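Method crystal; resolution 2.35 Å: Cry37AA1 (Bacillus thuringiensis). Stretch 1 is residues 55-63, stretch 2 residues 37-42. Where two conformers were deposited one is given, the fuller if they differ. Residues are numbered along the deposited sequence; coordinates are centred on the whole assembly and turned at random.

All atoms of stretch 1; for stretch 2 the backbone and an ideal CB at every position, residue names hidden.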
ATOM      1  N   THR B  55      13.883  -6.680  13.412  1.00 46.05           N
ATOM      2  CA  THR B  55      13.084  -7.698  12.760  0.50 46.27           C
ATOM      3  C   THR B  55      13.486  -9.020  13.386  1.00 46.89           C
ATOM      4  O   THR B  55      14.655  -9.191  13.726  1.00 47.12           O
ATOM      5  CB  THR B  55      13.374  -7.783  11.260  0.50 45.99           C
ATOM      6  OG1 THR B  55      13.502  -6.459  10.721  0.50 47.23           O
ATOM      7  CG2 THR B  55      12.282  -8.524  10.567  0.50 42.27           C
ATOM      8  N   TYR B  56      12.518  -9.927  13.524  1.00 45.99           N
ATOM      9  CA  TYR B  56      12.672 -11.209  14.150  1.00 45.21           C
ATOM     10  C   TYR B  56      11.833 -12.134  13.317  1.00 45.12           C
ATOM     11  O   TYR B  56      10.691 -11.823  12.993  1.00 44.28           O
ATOM     12  CB  TYR B  56      12.110 -11.180  15.585  1.00 45.81           C
ATOM     13  CG  TYR B  56      12.248 -12.502  16.274  1.00 48.74           C
ATOM     14  CD1 TYR B  56      13.468 -12.881  16.797  1.00 50.69           C
ATOM     15  CD2 TYR B  56      11.173 -13.418  16.349  1.00 50.60           C
ATOM     16  CE1 TYR B  56      13.648 -14.104  17.389  1.00 52.75           C
ATOM     17  CE2 TYR B  56      11.338 -14.668  16.971  1.00 49.24           C
ATOM     18  CZ  TYR B  56      12.582 -15.000  17.479  1.00 55.56           C
ATOM     19  OH  TYR B  56      12.825 -16.215  18.112  1.00 60.64           O
ATOM     20  N   THR B  57      12.396 -13.276  12.982  1.00 45.21           N
ATOM     21  CA  THR B  57      11.702 -14.272  12.195  0.50 45.64           C
ATOM     22  C   THR B  57      11.726 -15.601  12.949  1.00 46.58           C
ATOM     23  O   THR B  57      12.725 -15.936  13.607  1.00 47.13           O
ATOM     24  CB  THR B  57      12.332 -14.392  10.816  0.50 45.50           C
ATOM     25  OG1 THR B  57      12.454 -13.077  10.264  0.50 44.46           O
ATOM     26  CG2 THR B  57      11.488 -15.247   9.893  0.50 44.98           C
ATOM     27  N   GLN B  58      10.605 -16.328  12.884  1.00 46.82           N
ATOM     28  CA  GLN B  58      10.399 -17.600  13.585  1.00 46.89           C
ATOM     29  C   GLN B  58       9.430 -18.491  12.838  1.00 45.30           C
ATOM     30  O   GLN B  58       8.412 -17.995  12.325  1.00 43.95           O
ATOM     31  CB  GLN B  58       9.755 -17.325  14.924  1.00 47.21           C
ATOM     32  CG  GLN B  58      10.693 -17.579  15.981  1.00 54.70           C
ATOM     33  CD  GLN B  58      10.319 -18.762  16.807  1.00 56.89           C
ATOM     34  OE1 GLN B  58      10.889 -19.831  16.677  1.00 57.51           O
ATOM     35  NE2 GLN B  58       9.387 -18.556  17.701  1.00 59.34           N
ATOM     36  N   THR B  59       9.731 -19.793  12.812  1.00 43.66           N
ATOM     37  CA  THR B  59       8.835 -20.799  12.284  1.00 42.90           C
ATOM     38  C   THR B  59       8.495 -21.805  13.372  1.00 42.33           C
ATOM     39  O   THR B  59       9.362 -22.217  14.144  1.00 42.97           O
ATOM     40  CB  THR B  59       9.398 -21.459  11.018  1.00 42.81           C
ATOM     41  OG1 THR B  59       9.656 -20.429  10.082  1.00 43.73           O
ATOM     42  CG2 THR B  59       8.349 -22.443  10.362  1.00 42.06           C
ATOM     43  N   ILE B  60       7.222 -22.181  13.410  1.00 41.66           N
ATOM     44  CA  ILE B  60       6.602 -22.945  14.511  0.50 40.89           C
ATOM     45  C   ILE B  60       5.677 -23.957  13.863  1.00 40.34           C
ATOM     46  O   ILE B  60       5.051 -23.675  12.823  1.00 41.12           O
ATOM     47  CB  ILE B  60       5.664 -22.027  15.371  0.50 40.50           C
ATOM     48  CG1 ILE B  60       6.430 -20.957  16.111  0.50 41.04           C
ATOM     49  CG2 ILE B  60       4.944 -22.801  16.448  0.50 41.38           C
ATOM     50  CD1 ILE B  60       5.527 -20.184  17.013  0.50 40.10           C
ATOM     51  N   LYS B  61       5.513 -25.122  14.458  1.00 39.11           N
ATOM     52  CA  LYS B  61       4.526 -26.018  13.864  1.00 37.00           C
ATOM     53  C   LYS B  61       3.199 -25.867  14.559  1.00 36.09           C
ATOM     54  O   LYS B  61       3.148 -25.807  15.789  1.00 34.50           O
ATOM     55  CB  LYS B  61       5.038 -27.433  13.933  1.00 39.40           C
ATOM     56  CG  LYS B  61       5.882 -27.809  12.711  1.00 40.53           C
ATOM     57  CD  LYS B  61       7.294 -28.099  13.079  1.00 51.24           C
ATOM     58  CE  LYS B  61       8.028 -28.751  11.890  1.00 53.54           C
ATOM     59  NZ  LYS B  61       7.339 -30.044  11.530  1.00 59.10           N
ATOM     60  N   ILE B  62       2.111 -25.779  13.793  1.00 34.79           N
ATOM     61  CA  ILE B  62       0.836 -25.489  14.379  1.00 34.17           C
ATOM     62  C   ILE B  62      -0.327 -26.200  13.695  1.00 34.38           C
ATOM     63  O   ILE B  62      -0.198 -26.640  12.573  1.00 34.06           O
ATOM     64  CB  ILE B  62       0.517 -23.971  14.410  1.00 34.16           C
ATOM     65  CG1 ILE B  62       0.268 -23.430  13.032  1.00 34.10           C
ATOM     66  CG2 ILE B  62       1.579 -23.145  15.189  1.00 34.10           C
ATOM     67  CD1 ILE B  62      -0.152 -21.953  13.077  1.00 36.02           C
ATOM     68  N   SER B  63      -1.447 -26.321  14.391  1.00 33.27           N
ATOM     69  CA  SER B  63      -2.657 -26.900  13.817  1.00 34.06           C
ATOM     70  C   SER B  63      -3.844 -26.351  14.533  1.00 33.70           C
ATOM     71  O   SER B  63      -3.717 -25.790  15.652  1.00 34.75           O
ATOM     72  CB  SER B  63      -2.646 -28.432  13.919  1.00 34.96           C
ATOM     73  OG  SER B  63      -2.637 -28.832  15.288  1.00 38.13           O
ATOM     74  N   UNK B  37      -3.001 -19.941  23.579  1.00 30.68           N
ATOM     75  CA  UNK B  37      -2.075 -19.053  22.968  1.00 32.27           C
ATOM     76  C   UNK B  37      -0.651 -19.588  23.095  1.00 33.02           C
ATOM     77  O   UNK B  37      -0.343 -20.431  23.934  1.00 32.71           O
ATOM     78  CB  UNK B  37      -2.196 -17.660  23.589  1.00 32.27           C
ATOM     79  N   UNK B  38       0.234 -19.068  22.262  1.00 33.46           N
ATOM     80  CA  UNK B  38       1.597 -19.560  22.272  1.00 33.13           C
ATOM     81  C   UNK B  38       2.547 -18.431  21.946  1.00 33.68           C
ATOM     82  O   UNK B  38       2.168 -17.517  21.229  1.00 33.14           O
ATOM     83  CB  UNK B  38       1.771 -20.715  21.284  1.00 33.13           C
ATOM     84  N   UNK B  39       3.738 -18.445  22.518  1.00 34.44           N
ATOM     85  CA  UNK B  39       4.719 -17.436  22.153  1.00 37.03           C
ATOM     86  C   UNK B  39       5.328 -17.617  20.792  1.00 36.32           C
ATOM     87  O   UNK B  39       5.677 -18.737  20.382  1.00 36.44           O
ATOM     88  CB  UNK B  39       5.840 -17.412  23.194  1.00 37.03           C
ATOM     89  N   UNK B  40       5.384 -16.497  20.084  1.00 35.10           N
ATOM     90  CA  UNK B  40       6.134 -16.405  18.838  1.00 35.44           C
ATOM     91  C   UNK B  40       7.399 -15.556  19.016  1.00 35.58           C
ATOM     92  O   UNK B  40       8.264 -15.536  18.151  1.00 35.83           O
ATOM     93  CB  UNK B  40       5.253 -15.817  17.734  1.00 35.44           C
ATOM     94  N   UNK B  41       7.519 -14.903  20.165  1.00 34.98           N
ATOM     95  CA  UNK B  41       8.698 -14.156  20.471  1.00 35.07           C
ATOM     96  C   UNK B  41       8.709 -13.851  21.943  1.00 35.81           C
ATOM     97  O   UNK B  41       7.686 -13.478  22.512  1.00 35.39           O
ATOM     98  CB  UNK B  41       8.776 -12.876  19.637  1.00 35.07           C
ATOM     99  N   UNK B  42       9.899 -13.913  22.533  1.00 37.96           N
ATOM    100  CA  UNK B  42      10.110 -13.706  23.974  1.00 40.81           C
ATOM    101  C   UNK B  42      11.545 -13.187  24.214  1.00 42.08           C
ATOM    102  O   UNK B  42      12.515 -13.719  23.647  1.00 43.23           O
ATOM    103  CB  UNK B  42       9.868 -15.004  24.748  1.00 40.81           C
TER

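Stretch 1 is an extended strand whose alternate side chains, Tyr56, Gln58, Ile60 and Ile62, point toward stretch 2. The end-to-end directions of the touching parts lie 163° apart, so the chains run nearly antiparallel. The nearest CA atoms, those of Gln58 and position 40, are 6.9 Å apart, and stretch 1 makes its contacts through side chains, which meet both side chains and carbonyl oxygens of stretch 2.

Position 37 has no atom of stretch 1 within 5.5 Å of its ideal CB. The visible half therefore sets no demand, and polar or charged residues would do as well as any. The deposited residue is Asp37, which makes no contact here; its OD1 is hydrogen-bonded elsewhere in the structure.

Position 38 is extended (phi/psi -147/147) and its CA-to-CB bond points toward stretch 1, yet the ideal CB again finds nothing within 5.5 Å. A short side chain would leave this gap open. Across it lie the methyl groups of Ile60 and Ile62, which favour a long apolar residue such as Phe, Leu or Met. The residue is Phe38, with chi1 at 50° (p). Its ring bridges the gap: Phe38 CD1 lies 4.0 Å from Ile60 CD1, which sits at the ring edge near its plane, and Phe38 CZ lies 4.0 Å from Ile62 CG2.

At position 39 the CA-to-CB bond points sideways into space that stretch 1 leaves empty, so a polar or charged side chain is plausible. It is Glu39, and the end of its side chain leads away. Its backbone does more: Glu39 O is 3.7 Å from Ile60 CD1 and accepts a hydrogen bond from water 1 (Glu39 O to water O, 2.8 Å), which in turn accepts one from Gln58 NE2 (2.6 Å to the same water O).

Position 40, where the chain turns a corner, has phi/psi of -108/-9. Its CA-to-CB bond points sideways, and its ideal CB lies 4.4 Å from Ile60 CD1 and 5.0 Å from Gln58 NE2. The nearby methyl suits an aliphatic side chain, Val, Ile or Leu, although the amide would also tolerate something polar. Ile40 is deposited; the end of its side chain leads away, but its CG2 packs 3.7 Å from Ile60 CD1. The hydrogen bond to the carbonyl uses main chain and so does not itself select a side chain: Gln58 NE2 donates to Ile40 O at 3.3 Å, with a nearly straight N-H...O angle of 170°, and Tyr56 CE2 approaches the same Ile40 O to 3.4 Å.

Position 41 is extended, its CA-to-CB bond sideways, with the ideal CB 4.1 Å from Tyr56 CD2. An aromatic or large aliphatic residue could cover the tyrosine ring. Trp41 does so edge-to-face: its edge points toward the face of Tyr56, the Tyr56 ring and the tryptophan five-membered ring have centroids 4.7 Å apart and planes at 73°, and Trp41 CD1 reaches Tyr56 CG at 3.6 Å.

Position 42 has a sideways CB with no neighbour in stretch 1, so stretch 1 sets no limit and many side chains would do, polar ones among them. Lys42 leads away; water 2 links Lys42 N, weakly at 3.4 Å to the water O, with Tyr56 OH, 3.2 Å from that O.

Stretch 2 (37-42) DFEIWK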
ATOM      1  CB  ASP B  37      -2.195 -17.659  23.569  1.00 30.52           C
ATOM      2  CG  ASP B  37      -1.900 -17.658  25.043  1.00 34.78           C
ATOM      3  OD1 ASP B  37      -1.797 -16.564  25.636  1.00 37.51           O
ATOM      4  OD2 ASP B  37      -1.761 -18.748  25.629  1.00 34.42           O
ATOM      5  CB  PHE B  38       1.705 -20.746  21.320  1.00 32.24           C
ATOM      6  CG  PHE B  38       1.145 -20.510  19.945  1.00 29.92           C
ATOM      7  CD1 PHE B  38       1.976 -20.074  18.918  1.00 28.70           C
ATOM      8  CD2 PHE B  38      -0.175 -20.790  19.650  1.00 28.61           C
ATOM      9  CE1 PHE B  38       1.510 -19.871  17.628  1.00 27.26           C
ATOM     10  CE2 PHE B  38      -0.690 -20.612  18.362  1.00 28.74           C
ATOM     11  CZ  PHE B  38       0.165 -20.117  17.331  1.00 29.40           C
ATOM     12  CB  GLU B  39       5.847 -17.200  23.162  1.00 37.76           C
ATOM     13  CG  GLU B  39       6.220 -18.329  23.983  1.00 47.45           C
ATOM     14  CD  GLU B  39       5.279 -18.474  25.158  1.00 55.98           C
ATOM     15  OE1 GLU B  39       4.455 -19.433  25.077  1.00 59.55           O
ATOM     16  OE2 GLU B  39       5.376 -17.651  26.123  1.00 59.03           O
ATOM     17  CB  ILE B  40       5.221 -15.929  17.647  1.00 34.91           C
ATOM     18  CG1 ILE B  40       4.824 -14.449  17.793  1.00 33.39           C
ATOM     19  CG2 ILE B  40       4.007 -16.867  17.566  1.00 35.63           C
ATOM     20  CD1 ILE B  40       4.189 -13.789  16.508  1.00 31.69           C
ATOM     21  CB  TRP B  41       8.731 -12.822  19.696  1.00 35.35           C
ATOM     22  CG  TRP B  41       9.838 -11.911  20.116  1.00 32.17           C
ATOM     23  CD1 TRP B  41      11.115 -11.907  19.623  1.00 33.48           C
ATOM     24  CD2 TRP B  41       9.789 -10.877  21.121  1.00 32.91           C
ATOM     25  NE1 TRP B  41      11.876 -10.950  20.274  1.00 32.64           N
ATOM     26  CE2 TRP B  41      11.082 -10.277  21.165  1.00 34.05           C
ATOM     27  CE3 TRP B  41       8.775 -10.386  21.974  1.00 31.69           C
ATOM     28  CZ2 TRP B  41      11.399  -9.224  22.044  1.00 34.69           C
ATOM     29  CZ3 TRP B  41       9.054  -9.332  22.818  1.00 31.87           C
ATOM     30  CH2 TRP B  41      10.392  -8.754  22.860  1.00 36.94           C
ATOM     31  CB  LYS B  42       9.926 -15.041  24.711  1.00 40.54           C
ATOM     32  CG  LYS B  42       9.840 -14.924  26.235  1.00 45.75           C
ATOM     33  CD  LYS B  42       9.755 -16.337  26.849  1.00 54.59           C
ATOM     34  CE  LYS B  42       9.918 -16.271  28.387  1.00 59.90           C
ATOM     35  NZ  LYS B  42       8.607 -15.953  29.070  1.00 63.31           N
TER
HETATM   36  O   HOH W   1       8.167 -19.691  19.650  1.00 31.25           O
HETATM   37  O   HOH W   2      11.625 -16.446  21.040  1.00 58.63           O
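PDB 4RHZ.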